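Local coordinates for erythromycin C-12 hydroxylase (Saccharopolyspora erythraea, PDB 2JJN), which hydroxylates the macrolactone ring of erythromycin D at C-12 to give erythromycin C, using a heme b cofactor, molecular oxygen and NADPH in the pathway to this antibiotic, at residues Ala57-Gln60 with Thr61-Asp65; Gly167-Asp171 with Ile172-Asp176; Gly242-Thr245 with Thr246-Leu250; Pro305-Ala308 with Asp309-Val312. The protein carries 2 engineered substitutions. All coordinates share one frame; numbering follows the deposited sequence. Where two conformers were deposited one is given.

Interaction 1 (Ala57-Gln60 with Thr61-Asp65); sequences ADVQ and TVLRD
Val59 and Leu63, one helical turn apart, lie side by side and point the same way, with Val59 CG1 3.8 Å from Leu63 CD1. Val59 holds CG1 anti to its backbone N (chi1 163°), which carries that methyl to the flank where the leucine runs. Beneath them the backbone bond from Leu63 N to Val59 O is 3.0 Å long and almost straight, at 173°. Val62 meets the backbone instead: its CG2 rests 3.3 Å from Asp58 O, the carbonyl that also accepts Val62 N. Beta-branched valines suit this buried side because they present two methyls close to the backbone. These residues belong to helix 56-64, the B helix of the cytochrome P450 fold, whose apolar face lies against the beta-sheet. Val59, Val62 and Leu63 all touch Thr314 of strand 311-315, and Leu63 reaches further to Met291 and to the heme-binding Arg293. The solvent side is polar. Thr61 turns OG1 back along the helix, beside its own N (chi1 -69°), to 3.1 Å from Ala57 O. A water joins this hydroxyl to the preceding turn, giving a proton to Asp58 OD1 and lying 2.8 Å from Thr61 OG1. Further along, Arg64 N closes a turn on Gln60 O, after which Asp65 leaves helical geometry. Between Arg64 NH2 and Asp65 OD1 the separation is a long 3.9 Å, well out of the guanidinium plane, so attraction of charge is all that joins them. The carboxylate of Asp65 is fixed instead by Thr68, whose OG1 bonds Asp65 OD2.

Interaction 2 (Gly167-Asp171 with Ile172-Asp176); sequences GALVD and IQMDD
The peptide carbonyl of Ala168 is the flat group on which Ile172 and Met174 converge, and they come to it from opposite sides of its plane. Ile172 N donates to Ala168 O at 2.9 Å, tilted 25° from the plane, in a bond bent only modestly (160°). Well above the other side sits the Met174 methyl, with CE 3.6 Å from Ala168 O. That methyl also lies 4.4 Å from Leu169 CD2, although both side chains occur in two conformers and this looser touch belongs to one of them. Ile172 folds back over the last helical turn: CG1 stands beside its own backbone N (chi1 -55°), and the extended chain brings CD1 to 4.1 Å from Ala168 CB. The small methyl of Ala168 lets the isoleucine lie close to the helix, while its outer side packs on Leu182, Arg185 and Val189 of helix 180-206. A second flat group, the Gln173 amide, makes a weak 3.4 Å bond from NE2 to Asp175 OD2 on the exposed side, again in one of two conformers. The segments join the end of helix 165-171, the F helix of cytochromes P450, to the F-G loop, a region that covers the active site in this family. Gln391 secures the junction with its amide: NE2 bonds Leu169 O and Ile172 O, while OE1 receives Met174 N. One backbone bond and a few methyl contacts are what the two segments share directly, consistent with the chain's change of course resting on apolar packing and on hydrogen bonds borrowed from Gln391.

Interaction 3 (Gly242-Thr245 with Thr246-Leu250); sequences GHIT and TTVLL. With HEM (protoporphyrin IX containing Fe), chain B.
Thr246 returns its hydroxyl to Gly242, four residues back, and donates to Gly242 O over a short 2.5 Å; the residue has two conformers, so the exact length is doubtful. The torsion responsible sets OG1 beside the backbone N (chi1 -35°), leaning over the preceding turn. Gly242 itself lies against the heme, its CA 3.2 Å from the cofactor's CMC methyl, a distance that leaves no place for a side chain. Thr247 follows with a nearly straight backbone bond to His243 O (171°), while its side chain crosses the His243 ring obliquely, OG1 3.3 Å from His243 CD2 in one of the two histidine conformers. The strongest polar partners of both groups lie elsewhere: Thr247 OG1 bonds Ala140 O, and His243 NE2 bonds Phe141 O. Ala241, Gly242 and Thr245 match the (A/G)Gx(D/E)T signature of the long P450 helix that passes over the distal heme face, here helix 228-259, but Ile244 occupies the usual acidic position. In Thr245, the conserved threonine, OG1 bonds Ala241 O and also lies 3.1 Å from the vinyl carbon CAB of the heme. On the same distal side a water binds the iron at 2.2 Å, and Cys353 supplies the axial thiolate. Val248 runs alongside Ile244, with Val248 CG2 3.5 Å from Ile244 CD1 in one of the isoleucine's two conformers, so any crowding is doubtful. Val248, apolar and branched, also touches Pro287. Leu249 N bonds Thr245 O, and the branched end of Leu249 adds to the heme wall: CD2 lies 3.5 Å from the vinyl carbon CBB. Leu249 and Thr246 both touch Asn363 of helix 356-374.

Interaction 4 (Pro305-Ala308 with Asp309-Val312); sequences PIPA and DVMV
Ile306 points its side chain at the returning chain and approaches Val310 at a slant, with Ile306 CG2 3.6 Å from Val310 CG2. The same methyl looks on to Val312, whose CG2 is 4.4 Å away, so one isoleucine branch serves both valines. A branched aliphatic residue suits this place, since it is buried between the turn and Trp51 of strand 51-53. Pro307 follows, its ring meeting Val310 at about a right angle: Pro307 CG stands 3.8 Å from Val310 CG1. Meanwhile the Pro307 carbonyl leans over the valine's other branch, O being 3.3 Å from Val310 CG2. Val310 can face both neighbours because CG1 lies opposite its carbonyl carbon (chi1 -59°), which leaves CG2 in the position between the backbone N and the carbonyl carbon. The chain here passes from strand 304-306, half of a two-stranded antiparallel hairpin with 299-301, into strand 311-315 of the large mixed sheet of the P450 fold. Its corner resembles a type II turn, with Ala308 extended and Asp309 in the left-handed region (phi 62°). No backbone bond between the two segments closes it. Instead the Thr295 hydroxyl enters the mouth of the turn, giving its hydrogen to Pro307 O and accepting one from Val310 N, and the backbone of Thr295 also pairs with Asp309 and Val310. Ala308, small enough for the exposed bend, has CB 3.9 Å from Asp309 OD2. Aspartate is among the residues that take up the left-handed conformation fairly readily, and its carboxylate lies at the surface. The Val312 backbone pairs with Arg293, while the Val312 side chain touches Val53.

In the fold
Interaction 3 is the core contact, every touching residue buried and the heme forming one wall; interactions 1 and 4 are partly buried, and interaction 2 lies at the surface. Interactions 1 and 3 lie along single helices, rich in backbone bonds, whereas interaction 2 is a helix end and interaction 4 a turn without a direct backbone bond; each of these last two also uses a side-chain partner from elsewhere. Strand 311-315 relates interactions 1 and 4: it begins in the latter and receives the helix of the former, their nearest atoms about 4 Å apart. Interactions 2 and 3 touch directly, Leu169 CD1 meeting Ile244 CD1 at 3.6 Å in the conformers given.

Interaction 1 (Ala57-Gln60 with Thr61-Asp65)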
# COMPACT_ATOMS: atom_id res chain seq x y z
N ALA A 57 11.29 -4.60 -16.80
CA ALA A 57 12.51 -3.83 -16.89
C ALA A 57 12.24 -2.34 -17.04
O ALA A 57 13.01 -1.52 -16.56
CB ALA A 57 13.35 -4.32 -18.07
N ASP A 58 11.19 -2.00 -17.79
CA ASP A 58 10.87 -0.58 -18.05
C ASP A 58 10.28 0.09 -16.81
O ASP A 58 10.56 1.27 -16.55
CB ASP A 58 9.89 -0.49 -19.22
CG ASP A 58 10.51 -0.99 -20.55
OD1 ASP A 58 11.78 -0.90 -20.65
OD2 ASP A 58 9.74 -1.52 -21.39
N VAL A 59 9.47 -0.66 -16.05
CA VAL A 59 8.98 -0.12 -14.76
C VAL A 59 10.17 0.18 -13.85
O VAL A 59 10.24 1.25 -13.23
CB VAL A 59 8.04 -1.13 -14.11
CG1 VAL A 59 7.84 -0.82 -12.58
CG2 VAL A 59 6.70 -1.19 -14.88
N GLN A 60 11.16 -0.71 -13.80
CA GLN A 60 12.35 -0.41 -12.98
C GLN A 60 13.13 0.80 -13.50
O GLN A 60 13.62 1.61 -12.71
CB GLN A 60 13.25 -1.64 -12.96
CG GLN A 60 12.68 -2.77 -12.14
CD GLN A 60 13.69 -3.91 -11.97
OE1 GLN A 60 13.86 -4.44 -10.88
NE2 GLN A 60 14.31 -4.33 -13.06
N THR A 61 13.24 0.95 -14.81
CA THR A 61 13.93 2.12 -15.40
C THR A 61 13.30 3.41 -14.94
O THR A 61 14.02 4.34 -14.54
CB THR A 61 13.92 2.01 -16.91
OG1 THR A 61 14.79 0.90 -17.25
CG2 THR A 61 14.37 3.28 -17.60
N VAL A 62 11.97 3.46 -15.00
CA VAL A 62 11.22 4.67 -14.69
C VAL A 62 11.39 4.99 -13.22
O VAL A 62 11.69 6.14 -12.89
CB VAL A 62 9.74 4.52 -15.04
CG1 VAL A 62 8.90 5.68 -14.44
CG2 VAL A 62 9.60 4.47 -16.57
N LEU A 63 11.17 4.00 -12.36
CA LEU A 63 11.30 4.24 -10.92
C LEU A 63 12.69 4.60 -10.48
O LEU A 63 12.87 5.39 -9.52
CB LEU A 63 10.76 3.06 -10.10
CG LEU A 63 9.28 2.73 -10.34
CD1 LEU A 63 8.79 1.44 -9.63
CD2 LEU A 63 8.41 3.95 -9.97
N ARG A 64 13.72 4.09 -11.15
CA ARG A 64 15.08 4.44 -10.73
C ARG A 64 15.47 5.87 -11.02
O ARG A 64 16.21 6.49 -10.24
CB ARG A 64 16.07 3.51 -11.44
CG ARG A 64 17.40 3.56 -10.81
CD ARG A 64 18.48 3.51 -11.83
NE ARG A 64 18.47 4.63 -12.78
CZ ARG A 64 18.90 5.87 -12.52
NH1 ARG A 64 19.40 6.20 -11.33
NH2 ARG A 64 18.84 6.78 -13.48
N ASP A 65 15.02 6.39 -12.16
CA ASP A 65 15.54 7.64 -12.63
C ASP A 65 14.69 8.79 -12.12
O ASP A 65 13.75 9.22 -12.77
CB ASP A 65 15.58 7.59 -14.15
CG ASP A 65 16.19 8.83 -14.78
OD1 ASP A 65 16.53 9.84 -14.07
OD2 ASP A 65 16.23 8.80 -16.04
O HOH W 1 13.90 0.05 -19.74

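Interaction 2 (Gly167-Asp171 with Ile172-Asp176)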
# COMPACT_ATOMS: atom_id res chain seq x y z
N GLY A 167 -13.84 4.78 1.59
CA GLY A 167 -14.87 5.57 0.95
C GLY A 167 -14.32 6.47 -0.14
O GLY A 167 -14.88 6.56 -1.23
N ALA A 168 -13.22 7.16 0.18
CA ALA A 168 -12.58 8.09 -0.76
C ALA A 168 -12.17 7.35 -2.04
O ALA A 168 -12.36 7.84 -3.16
CB ALA A 168 -11.35 8.73 -0.11
N LEU A 169 -11.62 6.14 -1.86
CA LEU A 169 -11.15 5.36 -2.99
C LEU A 169 -12.30 4.94 -3.88
O LEU A 169 -12.12 4.69 -5.07
CB LEU A 169 -10.37 4.10 -2.51
CG LEU A 169 -9.06 4.30 -1.75
CD1 LEU A 169 -8.32 2.97 -1.54
CD2 LEU A 169 -8.13 5.29 -2.45
N VAL A 170 -13.51 4.87 -3.30
CA VAL A 170 -14.69 4.51 -4.07
C VAL A 170 -15.39 5.74 -4.63
O VAL A 170 -15.86 5.74 -5.79
CB VAL A 170 -15.68 3.63 -3.24
CG1 VAL A 170 -16.99 3.44 -4.00
CG2 VAL A 170 -15.03 2.26 -2.93
N ASP A 171 -15.46 6.80 -3.82
CA ASP A 171 -16.30 7.97 -4.15
C ASP A 171 -15.62 9.06 -4.99
O ASP A 171 -16.30 9.76 -5.77
CB ASP A 171 -16.88 8.56 -2.87
CG ASP A 171 -17.99 7.72 -2.32
OD1 ASP A 171 -17.99 7.44 -1.11
OD2 ASP A 171 -18.86 7.30 -3.13
N ILE A 172 -14.31 9.21 -4.83
CA ILE A 172 -13.59 10.19 -5.62
C ILE A 172 -13.13 9.53 -6.90
O ILE A 172 -12.26 8.68 -6.88
CB ILE A 172 -12.38 10.81 -4.86
CG1 ILE A 172 -12.82 11.42 -3.52
CG2 ILE A 172 -11.69 11.86 -5.75
CD1 ILE A 172 -11.70 11.93 -2.64
N GLN A 173 -13.68 9.97 -8.01
CA GLN A 173 -13.37 9.46 -9.34
C GLN A 173 -11.95 9.82 -9.75
O GLN A 173 -11.58 10.99 -9.77
CB GLN A 173 -14.39 10.05 -10.33
CG GLN A 173 -14.47 9.30 -11.69
CD GLN A 173 -14.96 7.83 -11.62
OE1 GLN A 173 -15.25 7.27 -10.55
NE2 GLN A 173 -15.03 7.19 -12.79
N MET A 174 -11.12 8.84 -10.09
CA MET A 174 -9.73 9.14 -10.35
C MET A 174 -9.20 8.77 -11.73
O MET A 174 -7.99 8.49 -11.88
CB MET A 174 -8.84 8.62 -9.21
CG MET A 174 -9.39 8.90 -7.81
SD MET A 174 -8.34 8.34 -6.47
CE MET A 174 -9.35 8.61 -5.03
N ASP A 175 -10.08 8.83 -12.74
CA ASP A 175 -9.77 8.48 -14.15
C ASP A 175 -8.56 9.21 -14.75
O ASP A 175 -7.71 8.59 -15.45
CB ASP A 175 -10.96 8.84 -15.06
CG ASP A 175 -12.31 8.57 -14.41
OD1 ASP A 175 -12.44 7.57 -13.68
OD2 ASP A 175 -13.26 9.37 -14.65
N ASP A 176 -8.55 10.52 -14.55
CA ASP A 176 -7.52 11.43 -15.05
C ASP A 176 -6.79 12.08 -13.91
O ASP A 176 -7.28 13.05 -13.32
CB ASP A 176 -8.10 12.53 -15.97
CG ASP A 176 -7.05 13.50 -16.48
OD1 ASP A 176 -5.85 13.35 -16.20
OD2 ASP A 176 -7.42 14.45 -17.18

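Interaction 3 (Gly242-Thr245 with Thr246-Leu250)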
# COMPACT_ATOMS: atom_id res chain seq x y z
N GLY A 242 0.18 3.17 5.54
CA GLY A 242 0.30 1.92 6.29
C GLY A 242 -1.04 1.28 6.43
O GLY A 242 -1.17 0.06 6.66
N HIS A 243 -2.07 2.08 6.27
CA HIS A 243 -3.37 1.56 6.59
C HIS A 243 -3.98 0.90 5.37
O HIS A 243 -4.24 -0.32 5.37
CB HIS A 243 -4.25 2.66 7.16
CG HIS A 243 -5.56 2.16 7.63
ND1 HIS A 243 -6.59 3.00 7.96
CD2 HIS A 243 -6.01 0.89 7.82
CE1 HIS A 243 -7.63 2.27 8.34
NE2 HIS A 243 -7.31 0.99 8.25
N ILE A 244 -4.22 1.70 4.34
CA ILE A 244 -4.80 1.20 3.10
C ILE A 244 -4.16 -0.15 2.73
O ILE A 244 -4.85 -1.18 2.46
CB ILE A 244 -4.56 2.22 1.93
CG1 ILE A 244 -5.01 1.65 0.59
CG2 ILE A 244 -3.10 2.53 1.77
CD1 ILE A 244 -6.28 0.94 0.65
N THR A 245 -2.84 -0.16 2.70
CA THR A 245 -2.10 -1.24 2.04
C THR A 245 -2.17 -2.48 2.89
O THR A 245 -2.35 -3.58 2.39
CB THR A 245 -0.61 -0.89 1.91
OG1 THR A 245 -0.12 -0.52 3.20
CG2 THR A 245 -0.40 0.21 0.91
N THR A 246 -2.01 -2.32 4.18
CA THR A 246 -1.99 -3.49 5.03
C THR A 246 -3.37 -4.12 5.07
O THR A 246 -3.51 -5.35 4.95
CB THR A 246 -1.29 -3.18 6.40
OG1 THR A 246 -0.21 -2.21 6.21
CG2 THR A 246 -0.77 -4.37 7.08
N THR A 247 -4.42 -3.28 5.09
CA THR A 247 -5.80 -3.78 4.99
C THR A 247 -6.07 -4.55 3.67
O THR A 247 -6.57 -5.67 3.70
CB THR A 247 -6.78 -2.62 5.10
OG1 THR A 247 -6.59 -2.01 6.39
CG2 THR A 247 -8.28 -3.05 4.92
N VAL A 248 -5.71 -3.97 2.54
CA VAL A 248 -5.83 -4.64 1.24
C VAL A 248 -4.98 -5.92 1.17
O VAL A 248 -5.43 -6.95 0.63
CB VAL A 248 -5.42 -3.62 0.14
CG1 VAL A 248 -5.27 -4.32 -1.18
CG2 VAL A 248 -6.50 -2.46 0.10
N LEU A 249 -3.75 -5.88 1.67
CA LEU A 249 -2.89 -7.06 1.58
C LEU A 249 -3.47 -8.23 2.35
O LEU A 249 -3.51 -9.36 1.84
CB LEU A 249 -1.49 -6.78 2.07
CG LEU A 249 -0.54 -7.97 1.98
CD1 LEU A 249 -0.43 -8.46 0.56
CD2 LEU A 249 0.87 -7.60 2.49
N LEU A 250 -3.96 -7.96 3.57
CA LEU A 250 -4.46 -9.11 4.37
C LEU A 250 -5.65 -9.77 3.68
O LEU A 250 -5.73 -11.01 3.62
CB LEU A 250 -4.82 -8.68 5.78
CG LEU A 250 -5.28 -9.83 6.69
CD1 LEU A 250 -4.16 -10.87 6.76
CD2 LEU A 250 -5.60 -9.32 8.11
CHA HEM B . 6.34 4.08 -0.16
CHB HEM B . 3.78 0.02 -1.03
CHC HEM B . 2.98 -0.46 3.73
CHD HEM B . 4.81 3.98 4.50
C1A HEM B . 5.76 2.98 -0.76
C2A HEM B . 5.84 2.68 -2.19
C3A HEM B . 5.12 1.58 -2.43
C4A HEM B . 4.56 1.13 -1.17
CMA HEM B . 4.88 0.90 -3.80
CAA HEM B . 6.63 3.49 -3.23
CBA HEM B . 5.86 4.70 -3.72
CGA HEM B . 6.51 5.36 -4.93
O1A HEM B . 7.59 4.89 -5.40
O2A HEM B . 5.94 6.40 -5.39
C1B HEM B . 3.34 -0.47 0.20
C2B HEM B . 2.65 -1.72 0.40
C3B HEM B . 2.44 -1.86 1.73
C4B HEM B . 3.00 -0.67 2.36
CMB HEM B . 2.31 -2.62 -0.80
CAB HEM B . 1.72 -2.96 2.53
CBB HEM B . 1.78 -4.19 2.13
C1C HEM B . 3.40 0.70 4.34
C2C HEM B . 3.31 0.96 5.77
C3C HEM B . 3.82 2.20 5.99
C4C HEM B . 4.26 2.74 4.70
CMC HEM B . 2.72 -0.06 6.78
CAC HEM B . 3.93 3.00 7.30
CBC HEM B . 4.25 2.44 8.46
C1D HEM B . 5.35 4.38 3.31
C2D HEM B . 5.98 5.65 3.14
C3D HEM B . 6.46 5.67 1.72
C4D HEM B . 6.07 4.42 1.15
CMD HEM B . 6.14 6.78 4.19
CAD HEM B . 7.20 6.81 1.00
CBD HEM B . 8.73 6.63 1.08
CGD HEM B . 9.42 7.69 0.27
O1D HEM B . 8.77 8.38 -0.54
O2D HEM B . 10.65 7.83 0.45
NA HEM B . 4.98 1.98 -0.14
NB HEM B . 3.51 0.20 1.42
NC HEM B . 3.96 1.81 3.75
ND HEM B . 5.42 3.66 2.10
FE HEM B . 4.60 1.83 1.79
O HOH W 2 2.68 2.83 1.33

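Interaction 4 (Pro305-Ala308 with Asp309-Val312)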
# COMPACT_ATOMS: atom_id res chain seq x y z
N PRO A 305 8.89 7.43 -27.58
CA PRO A 305 9.19 8.80 -27.16
C PRO A 305 8.07 9.34 -26.27
O PRO A 305 6.88 9.28 -26.62
CB PRO A 305 9.25 9.57 -28.49
CG PRO A 305 8.30 8.84 -29.38
CD PRO A 305 8.52 7.38 -29.02
N ILE A 306 8.48 9.81 -25.09
CA ILE A 306 7.56 10.42 -24.14
C ILE A 306 7.92 11.92 -23.95
O ILE A 306 9.05 12.25 -23.76
CB ILE A 306 7.61 9.70 -22.78
CG1 ILE A 306 7.27 8.21 -22.93
CG2 ILE A 306 6.60 10.35 -21.84
CD1 ILE A 306 7.37 7.40 -21.59
N PRO A 307 6.95 12.81 -24.12
CA PRO A 307 7.29 14.24 -24.01
C PRO A 307 7.53 14.67 -22.56
O PRO A 307 7.22 13.93 -21.62
CB PRO A 307 6.05 14.95 -24.52
CG PRO A 307 4.98 13.96 -24.36
CD PRO A 307 5.52 12.59 -24.42
N ALA A 308 8.04 15.89 -22.42
CA ALA A 308 8.18 16.51 -21.09
C ALA A 308 6.83 16.82 -20.48
O ALA A 308 5.83 17.08 -21.18
CB ALA A 308 8.99 17.81 -21.23
N ASP A 309 6.83 16.90 -19.14
CA ASP A 309 5.66 17.41 -18.43
C ASP A 309 4.39 16.60 -18.63
O ASP A 309 3.29 17.17 -18.71
CB ASP A 309 5.42 18.91 -18.80
CG ASP A 309 6.64 19.77 -18.48
OD1 ASP A 309 7.24 19.60 -17.40
OD2 ASP A 309 7.02 20.58 -19.35
N VAL A 310 4.53 15.28 -18.65
CA VAL A 310 3.36 14.41 -18.68
C VAL A 310 3.48 13.36 -17.57
O VAL A 310 4.58 13.09 -17.06
CB VAL A 310 3.15 13.73 -20.06
CG1 VAL A 310 2.98 14.77 -21.19
CG2 VAL A 310 4.33 12.80 -20.37
N MET A 311 2.32 12.83 -17.17
CA MET A 311 2.28 11.81 -16.13
C MET A 311 2.54 10.43 -16.74
O MET A 311 2.10 10.15 -17.85
CB MET A 311 0.94 11.85 -15.43
CG MET A 311 0.74 10.71 -14.46
SD MET A 311 -0.30 11.22 -13.06
CE MET A 311 0.82 12.36 -12.27
N VAL A 312 3.28 9.60 -16.00
CA VAL A 312 3.63 8.23 -16.41
C VAL A 312 3.21 7.32 -15.28
O VAL A 312 3.58 7.58 -14.12
CB VAL A 312 5.16 8.12 -16.60
CG1 VAL A 312 5.51 6.68 -17.01
CG2 VAL A 312 5.64 9.14 -17.67